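Local coordinates for protein pilin (Clostridioides difficile, PDB 6T8S) that is the major type IV pilin PilA1, the subunit that probably polymerises into the bacterium's surface pili, at residues N10-K13 against A14-A17; S21-S24 against S25-A29; N120-T123 against S124-V128. All coordinates share one frame; numbering follows the deposited sequence.

Contact 1. Residues N10-K13 against A14-A17; sequences NINK and AKVA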
ATOM      1  N   ASN A  10       9.480  19.348   3.924  1.00 44.38           N
ATOM      2  CA  ASN A  10       8.738  19.482   2.634  1.00 42.33           C
ATOM      3  C   ASN A  10       8.953  18.265   1.732  1.00 35.29           C
ATOM      4  O   ASN A  10       7.954  17.766   1.155  1.00 33.17           O
ATOM      5  CB  ASN A  10       9.120  20.740   1.853  1.00 48.38           C
ATOM      6  CG  ASN A  10       8.009  21.766   1.893  1.00 55.71           C
ATOM      7  OD1 ASN A  10       7.424  22.096   0.861  1.00 62.38           O
ATOM      8  ND2 ASN A  10       7.673  22.228   3.088  1.00 58.29           N
ATOM      9  N   ILE A  11      10.203  17.828   1.584  1.00 30.53           N
ATOM     10  CA  ILE A  11      10.579  16.595   0.830  1.00 30.54           C
ATOM     11  C   ILE A  11       9.809  15.405   1.425  1.00 26.04           C
ATOM     12  O   ILE A  11       9.240  14.626   0.642  1.00 26.70           O
ATOM     13  CB  ILE A  11      12.106  16.369   0.851  1.00 33.24           C
ATOM     14  CG1 ILE A  11      12.860  17.461   0.081  1.00 37.61           C
ATOM     15  CG2 ILE A  11      12.458  14.977   0.346  1.00 33.25           C
ATOM     16  CD1 ILE A  11      12.557  17.526  -1.398  1.00 40.15           C
ATOM     17  N   ASN A  12       9.779  15.280   2.753  1.00 25.37           N
ATOM     18  CA  ASN A  12       9.148  14.124   3.450  1.00 24.58           C
ATOM     19  C   ASN A  12       7.639  14.119   3.168  1.00 22.84           C
ATOM     20  O   ASN A  12       7.093  13.033   2.925  1.00 22.40           O
ATOM     21  CB  ASN A  12       9.470  14.100   4.950  1.00 25.41           C
ATOM     22  CG  ASN A  12      10.835  13.500   5.231  1.00 27.06           C
ATOM     23  OD1 ASN A  12      11.534  13.095   4.306  1.00 27.37           O
ATOM     24  ND2 ASN A  12      11.212  13.400   6.496  1.00 27.81           N
ATOM     25  N   LYS A  13       7.000  15.286   3.186  1.00 22.76           N
ATOM     26  CA  LYS A  13       5.548  15.435   2.895  1.00 25.55           C
ATOM     27  C   LYS A  13       5.294  15.024   1.435  1.00 23.05           C
ATOM     28  O   LYS A  13       4.290  14.358   1.176  1.00 20.82           O
ATOM     29  CB  LYS A  13       5.111  16.869   3.236  1.00 30.55           C
ATOM     30  CG  LYS A  13       3.834  17.356   2.561  1.00 38.10           C
ATOM     31  CD  LYS A  13       3.505  18.827   2.829  1.00 44.19           C
ATOM     32  CE  LYS A  13       2.458  19.394   1.886  1.00 46.00           C
ATOM     33  NZ  LYS A  13       2.801  20.773   1.452  1.00 48.86           N
ATOM     34  N   ALA A  14       6.173  15.382   0.493  1.00 22.39           N
ATOM     35  CA  ALA A  14       5.985  15.056  -0.940  1.00 22.60           C
ATOM     36  C   ALA A  14       6.174  13.548  -1.168  1.00 21.54           C
ATOM     37  O   ALA A  14       5.441  12.968  -1.977  1.00 21.19           O
ATOM     38  CB  ALA A  14       6.919  15.891  -1.791  1.00 22.95           C
ATOM     39  N   LYS A  15       7.073  12.886  -0.430  1.00 22.10           N
ATOM     40  CA  LYS A  15       7.227  11.405  -0.547  1.00 21.80           C
ATOM     41  C   LYS A  15       5.911  10.716  -0.153  1.00 20.83           C
ATOM     42  O   LYS A  15       5.495   9.757  -0.832  1.00 19.44           O
ATOM     43  CB  LYS A  15       8.373  10.926   0.343  1.00 24.25           C
ATOM     44  CG  LYS A  15       9.744  11.320  -0.167  1.00 27.77           C
ATOM     45  CD  LYS A  15      10.862  10.857   0.723  1.00 31.04           C
ATOM     46  CE  LYS A  15      12.200  10.923   0.023  1.00 35.25           C
ATOM     47  NZ  LYS A  15      13.301  10.702   0.982  1.00 39.66           N
ATOM     48  N   VAL A  16       5.292  11.175   0.931  1.00 20.78           N
ATOM     49  CA  VAL A  16       3.958  10.672   1.375  1.00 19.24           C
ATOM     50  C   VAL A  16       2.933  10.926   0.259  1.00 19.29           C
ATOM     51  O   VAL A  16       2.167  10.004  -0.068  1.00 18.45           O
ATOM     52  CB  VAL A  16       3.559  11.305   2.721  1.00 21.73           C
ATOM     53  CG1 VAL A  16       2.073  11.204   3.000  1.00 22.81           C
ATOM     54  CG2 VAL A  16       4.366  10.682   3.854  1.00 22.55           C
ATOM     55  N   ALA A  17       2.908  12.124  -0.328  1.00 19.00           N
ATOM     56  CA  ALA A  17       1.931  12.451  -1.398  1.00 18.75           C
ATOM     57  C   ALA A  17       2.140  11.502  -2.583  1.00 17.96           C
ATOM     58  O   ALA A  17       1.151  11.078  -3.195  1.00 18.48           O
ATOM     59  CB  ALA A  17       2.053  13.897  -1.810  1.00 18.56           C
TER
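With chi1 at -71°, CG of Lys15 lies anti to its own carbonyl carbon and beside its backbone N, which directs the chain back along the helix toward Ile11. In Ile11, CG2 is anti to the backbone N and beside the carbonyl carbon, on the side where Lys15 approaches, with CG1 beside the N (chi1 -66°). Beyond CG the lysine runs extended. Its CG passes the carbonyl oxygen of Ile11 (CG to O 3.4 Å), and its CE reaches CG2 of Ile11 at 4.1 Å, the two side chains crossing at a slant. This is a loose van der Waals touch between the methylene next to the ammonium and a methyl group, one turn apart. The amide oxygen OD1 of Asn12 flanks the same shaft more loosely, 4.3 Å from CD of Lys15. Four i to i+4 backbone bonds underlie the side chains. Lys15 N donates to Ile11 O at 3.0 Å (N-H...O 152°), and Ala14 N to Asn10 O and Ala17 N to Lys13 O are equally short. Val16 N to Asn12 O is longer, 3.3 Å, although its hydrogen points straighter at the acceptor. That oxygen serves two donors, since NE2 of Gln96 on helix 94-104 also bonds to it, which may contribute to the longer distance. Val16, the buried residue here, turns to helix 94-104 and packs on Gln96, Lys99 and Leu100, whereas Ile11 and Ala14 are exposed. The chemistry is thus that of an amphipathic helix near its N-terminal end in this construct: the backbone supplies the hydrogen bonds between the two segments, the lysine contributes hydrocarbon to its neighbour one turn back, and a shared carbonyl ties this turn to helix 94-104.

Contact 2. Residues S21-S24 against S25-A29; sequences SDYS and SVKSA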
ATOM      1  N   SER A  21      -0.610   9.082  -4.424  1.00 19.59           N
ATOM      2  CA  SER A  21      -0.889   9.094  -5.890  1.00 19.49           C
ATOM      3  C   SER A  21      -0.808   7.665  -6.449  1.00 19.42           C
ATOM      4  O   SER A  21      -1.702   7.238  -7.213  1.00 19.85           O
ATOM      5  CB  SER A  21       0.035  10.029  -6.623  1.00 20.10           C
ATOM      6  OG  SER A  21      -0.262  10.050  -8.015  1.00 20.37           O
ATOM      7  N   ASP A  22       0.228   6.921  -6.067  1.00 19.45           N
ATOM      8  CA  ASP A  22       0.368   5.491  -6.448  1.00 19.63           C
ATOM      9  C   ASP A  22      -0.845   4.709  -5.938  1.00 19.25           C
ATOM     10  O   ASP A  22      -1.391   3.916  -6.712  1.00 20.05           O
ATOM     11  CB  ASP A  22       1.688   4.912  -5.933  1.00 19.48           C
ATOM     12  CG  ASP A  22       2.926   5.462  -6.617  1.00 22.09           C
ATOM     13  OD1 ASP A  22       2.782   6.114  -7.691  1.00 20.45           O
ATOM     14  OD2 ASP A  22       4.037   5.225  -6.079  1.00 20.64           O
ATOM     15  N   TYR A  23      -1.233   4.903  -4.682  1.00 19.99           N
ATOM     16  CA  TYR A  23      -2.384   4.214  -4.045  1.00 20.77           C
ATOM     17  C   TYR A  23      -3.649   4.430  -4.893  1.00 20.55           C
ATOM     18  O   TYR A  23      -4.372   3.469  -5.196  1.00 20.39           O
ATOM     19  CB  TYR A  23      -2.548   4.717  -2.609  1.00 21.46           C
ATOM     20  CG  TYR A  23      -3.822   4.270  -1.944  1.00 22.87           C
ATOM     21  CD1 TYR A  23      -3.876   3.014  -1.384  1.00 23.85           C
ATOM     22  CD2 TYR A  23      -4.955   5.068  -1.889  1.00 26.59           C
ATOM     23  CE1 TYR A  23      -5.025   2.545  -0.779  1.00 26.90           C
ATOM     24  CE2 TYR A  23      -6.116   4.619  -1.260  1.00 28.30           C
ATOM     25  CZ  TYR A  23      -6.145   3.346  -0.711  1.00 27.20           C
ATOM     26  OH  TYR A  23      -7.232   2.803  -0.083  1.00 32.46           O
ATOM     27  N   SER A  24      -3.912   5.685  -5.267  0.60 21.43           N
ATOM     28  CA  SER A  24      -5.111   6.082  -6.043  0.60 22.26           C
ATOM     29  C   SER A  24      -5.130   5.389  -7.412  0.60 21.79           C
ATOM     30  O   SER A  24      -6.191   4.826  -7.782  0.60 23.68           O
ATOM     31  CB  SER A  24      -5.180   7.580  -6.188  0.60 21.87           C
ATOM     32  OG  SER A  24      -6.384   7.928  -6.827  0.60 22.77           O
ATOM     33  N   SER A  25      -4.010   5.424  -8.136  1.00 21.93           N
ATOM     34  CA  SER A  25      -3.848   4.805  -9.475  1.00 21.86           C
ATOM     35  C   SER A  25      -4.039   3.286  -9.376  1.00 21.76           C
ATOM     36  O   SER A  25      -4.736   2.709 -10.213  1.00 21.79           O
ATOM     37  CB  SER A  25      -2.522   5.174 -10.083  1.00 22.38           C
ATOM     38  OG  SER A  25      -2.476   6.560 -10.420  1.00 22.85           O
ATOM     39  N   VAL A  26      -3.407   2.650  -8.396  1.00 20.57           N
ATOM     40  CA  VAL A  26      -3.490   1.173  -8.223  1.00 20.23           C
ATOM     41  C   VAL A  26      -4.927   0.806  -7.834  1.00 20.92           C
ATOM     42  O   VAL A  26      -5.425  -0.226  -8.327  1.00 20.99           O
ATOM     43  CB  VAL A  26      -2.468   0.668  -7.187  1.00 20.39           C
ATOM     44  CG1 VAL A  26      -2.702  -0.794  -6.844  1.00 20.82           C
ATOM     45  CG2 VAL A  26      -1.051   0.886  -7.674  1.00 20.84           C
ATOM     46  N   LYS A  27      -5.561   1.592  -6.964  1.00 20.40           N
ATOM     47  CA  LYS A  27      -6.936   1.298  -6.492  1.00 22.54           C
ATOM     48  C   LYS A  27      -7.893   1.289  -7.695  1.00 22.80           C
ATOM     49  O   LYS A  27      -8.747   0.388  -7.760  1.00 21.74           O
ATOM     50  CB  LYS A  27      -7.398   2.294  -5.427  1.00 23.05           C
ATOM     51  CG  LYS A  27      -8.802   2.032  -4.907  1.00 24.89           C
ATOM     52  CD  LYS A  27      -9.153   2.781  -3.657  1.00 28.53           C
ATOM     53  CE  LYS A  27     -10.607   2.594  -3.286  1.00 31.96           C
ATOM     54  NZ  LYS A  27     -11.028   3.596  -2.288  1.00 35.53           N
ATOM     55  N   SER A  28      -7.797   2.274  -8.588  1.00 24.39           N
ATOM     56  CA  SER A  28      -8.692   2.392  -9.771  1.00 26.32           C
ATOM     57  C   SER A  28      -8.504   1.175 -10.691  1.00 25.28           C
ATOM     58  O   SER A  28      -9.523   0.551 -11.118  1.00 23.10           O
ATOM     59  CB  SER A  28      -8.450   3.693 -10.503  1.00 29.47           C
ATOM     60  OG  SER A  28      -9.481   3.909 -11.451  1.00 37.19           O
ATOM     61  N   ALA A  29      -7.251   0.809 -10.961  1.00 23.87           N
ATOM     62  CA  ALA A  29      -6.892  -0.353 -11.804  1.00 23.09           C
ATOM     63  C   ALA A  29      -7.410  -1.637 -11.144  1.00 22.19           C
ATOM     64  O   ALA A  29      -7.933  -2.520 -11.879  1.00 22.69           O
ATOM     65  CB  ALA A  29      -5.401  -0.400 -12.034  1.00 22.76           C
TER
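Tyr23 and Lys27 lie side by side one helical turn apart, pointing the same way, and the lysine can be followed outward. Its CB sits 3.3 Å from the carbonyl oxygen of Tyr23, the acceptor that Lys27 N also uses at 2.8 Å, and 3.7 Å from Ser24 O. Because CG is anti to the backbone N (chi1 -180°), as CG of Tyr23 also is (chi1 170°), both side chains leave the helix along similar courses. The lysine stays extended beyond CG, and its CD comes alongside the end of the phenol, 4.1 Å from Tyr23 OH, approaching the ring obliquely; CE and NZ carry the extended chain onward from there. That hydroxyl has its polar partner elsewhere, bonding to the carbonyl oxygen of Val136 on strand 128-138. On another side of the helix, CG2 of Val26 presses to 3.2 Å from Asp22 O, which accepts Val26 N at 2.9 Å (N-H...O 164°). The carboxylate of Asp22 bonds through OD2 to the hydroxyl of Tyr70. Ser21, Ser24, Ser25 and Ser28 line the exposed side, while Tyr23, Val26 and Lys27 all rest on Leu137. A long N-terminal helix packed in this way across an antiparallel sheet is characteristic of the globular domain of type IV pilins.

Contact 3. Residues N120-T123 against S124-V128; sequences NPLT and SNTKV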
ATOM      1  N   ASN A 120      -1.982  -3.908  13.883  1.00 31.90           N
ATOM      2  CA  ASN A 120      -1.997  -2.616  14.622  1.00 33.62           C
ATOM      3  C   ASN A 120      -2.138  -1.479  13.604  1.00 29.27           C
ATOM      4  O   ASN A 120      -1.332  -1.354  12.685  1.00 28.34           O
ATOM      5  CB  ASN A 120      -0.774  -2.413  15.531  1.00 38.65           C
ATOM      6  CG  ASN A 120      -0.941  -2.893  16.971  1.00 43.69           C
ATOM      7  OD1 ASN A 120      -2.014  -3.312  17.418  1.00 42.74           O
ATOM      8  ND2 ASN A 120       0.139  -2.833  17.734  1.00 44.71           N
ATOM      9  N   PRO A 121      -3.177  -0.630  13.715  1.00 28.84           N
ATOM     10  CA  PRO A 121      -3.322   0.493  12.788  1.00 27.08           C
ATOM     11  C   PRO A 121      -2.214   1.541  12.976  1.00 26.08           C
ATOM     12  O   PRO A 121      -1.821   1.797  14.108  1.00 25.74           O
ATOM     13  CB  PRO A 121      -4.693   1.093  13.131  1.00 29.31           C
ATOM     14  CG  PRO A 121      -5.004   0.613  14.536  1.00 29.78           C
ATOM     15  CD  PRO A 121      -4.272  -0.702  14.694  1.00 28.31           C
ATOM     16  N   LEU A 122      -1.724   2.122  11.878  1.00 22.75           N
ATOM     17  CA  LEU A 122      -0.842   3.311  11.953  1.00 22.77           C
ATOM     18  C   LEU A 122      -1.596   4.401  12.722  1.00 21.32           C
ATOM     19  O   LEU A 122      -2.806   4.532  12.506  1.00 21.84           O
ATOM     20  CB  LEU A 122      -0.483   3.781  10.534  1.00 22.25           C
ATOM     21  CG  LEU A 122       0.607   4.855  10.439  1.00 23.93           C
ATOM     22  CD1 LEU A 122       1.993   4.286  10.680  1.00 24.70           C
ATOM     23  CD2 LEU A 122       0.576   5.537   9.075  1.00 24.70           C
ATOM     24  N   THR A 123      -0.906   5.158  13.578  1.00 21.71           N
ATOM     25  CA  THR A 123      -1.455   6.361  14.248  1.00 22.08           C
ATOM     26  C   THR A 123      -0.678   7.602  13.802  1.00 22.29           C
ATOM     27  O   THR A 123       0.433   7.470  13.232  1.00 22.79           O
ATOM     28  CB  THR A 123      -1.434   6.242  15.779  1.00 22.43           C
ATOM     29  OG1 THR A 123      -0.123   6.583  16.235  1.00 23.88           O
ATOM     30  CG2 THR A 123      -1.820   4.859  16.261  1.00 24.26           C
ATOM     31  N   SER A 124      -1.218   8.775  14.124  1.00 23.25           N
ATOM     32  CA  SER A 124      -0.613  10.080  13.767  1.00 25.42           C
ATOM     33  C   SER A 124       0.693  10.296  14.553  1.00 27.13           C
ATOM     34  O   SER A 124       1.450  11.190  14.176  1.00 29.63           O
ATOM     35  CB  SER A 124      -1.606  11.187  13.974  1.00 26.54           C
ATOM     36  OG  SER A 124      -1.966  11.263  15.333  1.00 28.08           O
ATOM     37  N   ASN A 125       0.968   9.491  15.584  1.00 28.90           N
ATOM     38  CA  ASN A 125       2.215   9.575  16.397  1.00 31.72           C
ATOM     39  C   ASN A 125       3.168   8.410  16.097  1.00 29.31           C
ATOM     40  O   ASN A 125       4.177   8.298  16.814  1.00 29.37           O
ATOM     41  CB  ASN A 125       1.907   9.579  17.899  1.00 35.18           C
ATOM     42  CG  ASN A 125       1.099  10.786  18.314  1.00 39.14           C
ATOM     43  OD1 ASN A 125       1.346  11.890  17.848  1.00 40.77           O
ATOM     44  ND2 ASN A 125       0.118  10.584  19.177  1.00 44.46           N
ATOM     45  N   THR A 126       2.901   7.570  15.094  1.00 26.49           N
ATOM     46  CA  THR A 126       3.741   6.373  14.805  1.00 26.50           C
ATOM     47  C   THR A 126       4.964   6.750  13.954  1.00 28.07           C
ATOM     48  O   THR A 126       4.795   7.446  12.948  1.00 26.23           O
ATOM     49  CB  THR A 126       2.963   5.255  14.104  1.00 27.65           C
ATOM     50  OG1 THR A 126       1.801   4.961  14.874  1.00 27.21           O
ATOM     51  CG2 THR A 126       3.790   3.997  13.956  1.00 28.19           C
ATOM     52  N   LYS A 127       6.155   6.322  14.384  1.00 26.81           N
ATOM     53  CA  LYS A 127       7.406   6.298  13.584  1.00 29.18           C
ATOM     54  C   LYS A 127       7.571   4.882  13.038  1.00 28.37           C
ATOM     55  O   LYS A 127       7.325   3.913  13.796  1.00 28.10           O
ATOM     56  CB  LYS A 127       8.635   6.655  14.425  1.00 33.10           C
ATOM     57  CG  LYS A 127       8.680   8.080  14.960  1.00 40.45           C
ATOM     58  CD  LYS A 127      10.099   8.576  15.258  1.00 44.55           C
ATOM     59  CE  LYS A 127      10.209  10.086  15.420  1.00 49.77           C
ATOM     60  NZ  LYS A 127       9.751  10.857  14.225  1.00 49.80           N
ATOM     61  N   VAL A 128       7.963   4.755  11.779  1.00 24.36           N
ATOM     62  CA  VAL A 128       8.251   3.434  11.156  1.00 25.04           C
ATOM     63  C   VAL A 128       9.688   3.462  10.658  1.00 26.11           C
ATOM     64  O   VAL A 128      10.040   4.358   9.865  1.00 24.47           O
ATOM     65  CB  VAL A 128       7.258   3.082  10.036  1.00 23.55           C
ATOM     66  CG1 VAL A 128       7.550   1.708   9.476  1.00 23.37           C
ATOM     67  CG2 VAL A 128       5.803   3.163  10.500  1.00 24.38           C
TER
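A type I beta turn from Thr123 to Thr126 joins these segments, and the side chain of its first residue reinforces it. Thr126 N donates to Thr123 O at 3.1 Å; the donor stands above the carbonyl plane, 64° out of it. OG1 of Thr123 sits between its own backbone N and carbonyl carbon (chi1 82°), which places it within bonding distance of Asn125 N, 3.2 Å, the bond that defines an ST turn. The same hydroxyl meets OG1 of Thr126 at 2.9 Å, either being able to donate, and the two threonine side chains cross at about a right angle. Two bonds therefore grip Thr123 OG1, which should limit its rotation. Next to these polar groups, CD1 of Leu122 lies 3.7 Å from CB of Thr126 and equally near its CG2. The same methyl reaches CG2 of Val128 at 4.0 Å, an apolar pair that spans the turn. Leu122 also packs on Ser97 and Leu101 of helix 94-104 and on Ile109, while Thr126 O bonds to Ser97 OG. The turn thus leads from the neighbourhood of strand 109-110, alongside helix 94-104, into strand 128-138, where Val128 pairs with Leu92.

How the contacts relate
Contacts 1 and 2 lie in series on helix 9-37, their centres about 17 Å apart, and both rest on regular i to i+4 backbone bonding. Contact 1 is at the surface, its centre about 16 Å from that of the chain, and its one buried residue, Val16, meets helix 94-104; contact 2, centred at about 9 Å, is partly buried and leans on strand 128-138. Contact 3 is partly buried but peripheral, across the chain's centre from contact 2, with centres about 22 Å apart. There a hydroxyl takes over part of the bonding that backbone carbonyls perform along the helix. Helix 94-104 touches contacts 1 and 3, while strand 128-138 links contacts 2 and 3.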